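Long-range contact in DyP-type peroxidase (Pleurotus ostreatus, PDB 6FSL), which probably uses heme b to catalyse the peroxide-dependent oxidation of dyes and other substrates: residues G14-R19 with F137-C142. The protein carries 1 engineered substitution. Sequence-based numbering, arbitrary orientation.
Sequences GGLPKR and FVAGDC
Arg-19 grips the end of strand 134-140 at two successive carbonyls, where the chain enters the first strand, 20-28, of the ferredoxin-like α+β domain of DyP-type peroxidases. Its backbone N donates to Gly-140 O (3.0 Å), and its NH2 reaches Asp-141 O at 3.2 Å; NH2 lies nearly in line with that C=O, whose O sits 16° out of the guanidinium plane. A bend at chi3 (49°) folds the guanidinium back to this carbonyl, while the aliphatic part of the chain runs alongside Asp-141, the two side chains roughly parallel. Arg-19 CD thereby comes within 3.2 Å of Asp-141 OD1. The charged groups do not form a salt bridge; the carboxylate could still favour the nearby positive charge electrostatically.

Farther back along the strand the contact turns apolar. Ala-139 CB meets both Leu-16 CB and Lys-18 CB, touching the latter at 3.9 Å. Leu-16 CD1 reaches Phe-137 CE2, the two side chains roughly perpendicular to one another.

In the next shell, Phe-137 stacks on Tyr-23, and Asp-11 OD1 accepts a hydrogen bond from Leu-16 N. The extended chain of Lys-18 carries NZ off strand 134-140, to bond Arg-356 O and form a salt bridge with Glu-21. After Arg-19 the chain turns back along the same strand: Thr-20 bonds Gly-140 and Thr-22 bonds Val-138, in antiparallel pairing. At Pro-17, where no direct backbone bond joins the segments, one water bridges two carbonyls, donating to Pro-17 O at 2.8 Å and to Ala-139 O at 2.7 Å.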
ATOM      1  N   GLY A  14     -12.610  -2.095   6.858  1.00 19.12           N
ATOM      2  CA  GLY A  14     -13.240  -3.263   6.258  1.00 18.94           C
ATOM      3  C   GLY A  14     -12.431  -3.733   5.063  1.00 19.27           C
ATOM      4  O   GLY A  14     -11.758  -4.752   5.139  1.00 18.97           O
ATOM      5  N   GLY A  15     -12.483  -2.965   3.969  1.00 19.66           N
ATOM      6  CA  GLY A  15     -11.802  -3.315   2.728  1.00 19.18           C
ATOM      7  C   GLY A  15     -12.783  -4.009   1.814  1.00 19.62           C
ATOM      8  O   GLY A  15     -13.569  -4.837   2.258  1.00 20.73           O
ATOM      9  N   LEU A  16     -12.737  -3.685   0.529  1.00 19.87           N
ATOM     10  CA  LEU A  16     -13.661  -4.257  -0.444  1.00 19.71           C
ATOM     11  C   LEU A  16     -13.153  -5.642  -0.810  1.00 19.68           C
ATOM     12  O   LEU A  16     -12.001  -5.774  -1.257  1.00 21.22           O
ATOM     13  CB  LEU A  16     -13.752  -3.384  -1.695  1.00 19.28           C
ATOM     14  CG  LEU A  16     -14.070  -1.909  -1.471  1.00 18.98           C
ATOM     15  CD1 LEU A  16     -13.888  -1.109  -2.754  1.00 19.03           C
ATOM     16  CD2 LEU A  16     -15.457  -1.734  -0.897  1.00 18.98           C
ATOM     17  N   PRO A  17     -13.996  -6.686  -0.631  1.00 19.50           N
ATOM     18  CA  PRO A  17     -13.510  -8.033  -0.975  1.00 18.37           C
ATOM     19  C   PRO A  17     -13.408  -8.163  -2.504  1.00 17.41           C
ATOM     20  O   PRO A  17     -14.224  -7.603  -3.228  1.00 17.26           O
ATOM     21  CB  PRO A  17     -14.557  -8.956  -0.357  1.00 18.30           C
ATOM     22  CG  PRO A  17     -15.808  -8.145  -0.309  1.00 18.59           C
ATOM     23  CD  PRO A  17     -15.420  -6.697  -0.236  1.00 18.71           C
ATOM     24  N   LYS A  18     -12.396  -8.868  -2.988  1.00 16.51           N
ATOM     25  CA  LYS A  18     -12.057  -8.783  -4.404  1.00 16.12           C
ATOM     26  C   LYS A  18     -11.213  -9.937  -4.910  1.00 15.51           C
ATOM     27  O   LYS A  18     -10.311 -10.352  -4.245  1.00 14.82           O
ATOM     28  CB  LYS A  18     -11.318  -7.456  -4.675  1.00 15.46           C
ATOM     29  CG  LYS A  18     -10.081  -7.224  -3.792  1.00 15.05           C
ATOM     30  CD  LYS A  18      -9.677  -5.763  -3.805  1.00 15.04           C
ATOM     31  CE  LYS A  18      -8.452  -5.499  -2.962  1.00 14.82           C
ATOM     32  NZ  LYS A  18      -7.938  -4.121  -3.165  1.00 14.65           N
ATOM     33  N   ARG A  19     -11.578 -10.466  -6.073  1.00 17.24           N
ATOM     34  CA  ARG A  19     -10.695 -11.277  -6.930  1.00 18.83           C
ATOM     35  C   ARG A  19     -10.209 -10.432  -8.142  1.00 16.55           C
ATOM     36  O   ARG A  19      -9.218 -10.736  -8.791  1.00 14.33           O
ATOM     37  CB  ARG A  19     -11.428 -12.568  -7.359  1.00 21.71           C
ATOM     38  CG  ARG A  19     -11.994 -13.346  -6.151  1.00 26.01           C
ATOM     39  CD  ARG A  19     -12.407 -14.803  -6.414  1.00 31.43           C
ATOM     40  NE  ARG A  19     -11.354 -15.540  -7.118  1.00 36.93           N
ATOM     41  CZ  ARG A  19     -11.278 -15.702  -8.449  1.00 41.34           C
ATOM     42  NH1 ARG A  19     -10.222 -16.339  -8.973  1.00 43.18           N
ATOM     43  NH2 ARG A  19     -12.223 -15.225  -9.271  1.00 38.87           N
ATOM     44  N   PHE A 137     -13.611   3.357  -8.288  1.00 17.43           N
ATOM     45  CA  PHE A 137     -13.179   1.969  -8.353  1.00 17.59           C
ATOM     46  C   PHE A 137     -14.218   0.963  -7.891  1.00 17.54           C
ATOM     47  O   PHE A 137     -14.998   1.209  -6.949  1.00 17.64           O
ATOM     48  CB  PHE A 137     -11.813   1.735  -7.698  1.00 17.78           C
ATOM     49  CG  PHE A 137     -11.687   2.185  -6.274  1.00 17.72           C
ATOM     50  CD1 PHE A 137     -11.554   3.530  -5.960  1.00 18.21           C
ATOM     51  CD2 PHE A 137     -11.567   1.248  -5.238  1.00 18.07           C
ATOM     52  CE1 PHE A 137     -11.383   3.944  -4.626  1.00 18.38           C
ATOM     53  CE2 PHE A 137     -11.406   1.652  -3.903  1.00 17.78           C
ATOM     54  CZ  PHE A 137     -11.311   3.001  -3.599  1.00 18.07           C
ATOM     55  N   VAL A 138     -14.216  -0.162  -8.589  1.00 16.79           N
ATOM     56  CA  VAL A 138     -15.184  -1.194  -8.402  1.00 17.48           C
ATOM     57  C   VAL A 138     -14.490  -2.529  -8.312  1.00 17.24           C
ATOM     58  O   VAL A 138     -13.738  -2.890  -9.213  1.00 17.22           O
ATOM     59  CB  VAL A 138     -16.196  -1.274  -9.576  1.00 18.11           C
ATOM     60  CG1 VAL A 138     -17.294  -2.302  -9.260  1.00 17.68           C
ATOM     61  CG2 VAL A 138     -16.778   0.100  -9.883  1.00 17.98           C
ATOM     62  N   ALA A 139     -14.834  -3.277  -7.267  1.00 17.69           N
ATOM     63  CA  ALA A 139     -14.154  -4.504  -6.852  1.00 18.31           C
ATOM     64  C   ALA A 139     -15.171  -5.634  -6.589  1.00 18.75           C
ATOM     65  O   ALA A 139     -16.150  -5.439  -5.871  1.00 17.12           O
ATOM     66  CB  ALA A 139     -13.358  -4.220  -5.577  1.00 18.30           C
ATOM     67  N   GLY A 140     -14.922  -6.815  -7.148  1.00 20.62           N
ATOM     68  CA  GLY A 140     -15.837  -7.956  -6.969  1.00 22.15           C
ATOM     69  C   GLY A 140     -15.212  -9.280  -7.305  1.00 23.67           C
ATOM     70  O   GLY A 140     -13.989  -9.390  -7.411  1.00 20.58           O
ATOM     71  N   ASP A 141     -16.072 -10.281  -7.475  1.00 29.51           N
ATOM     72  CA  ASP A 141     -15.657 -11.677  -7.657  1.00 33.82           C
ATOM     73  C   ASP A 141     -15.205 -11.998  -9.081  1.00 30.77           C
ATOM     74  O   ASP A 141     -14.468 -12.943  -9.258  1.00 29.91           O
ATOM     75  CB  ASP A 141     -16.790 -12.638  -7.243  1.00 42.77           C
ATOM     76  CG  ASP A 141     -16.323 -14.121  -7.078  1.00 54.90           C
ATOM     77  OD1 ASP A 141     -15.585 -14.433  -6.094  1.00 59.74           O
ATOM     78  OD2 ASP A 141     -16.728 -14.987  -7.919  1.00 63.72           O
ATOM     79  N   CYS A 142     -15.641 -11.256 -10.098  1.00 28.03           N
ATOM     80  CA  CYS A 142     -15.290 -11.619 -11.478  1.00 26.77           C
ATOM     81  C   CYS A 142     -15.503 -10.468 -12.414  1.00 24.28           C
ATOM     82  O   CYS A 142     -16.118  -9.471 -12.047  1.00 20.93           O
ATOM     83  CB  CYS A 142     -16.091 -12.825 -11.980  1.00 28.14           C
ATOM     84  SG  CYS A 142     -17.822 -12.419 -12.183  1.00 34.13           S
TER
HETATM   85  O   HOH W   1     -16.477  -5.892  -3.246  1.00 30.38           O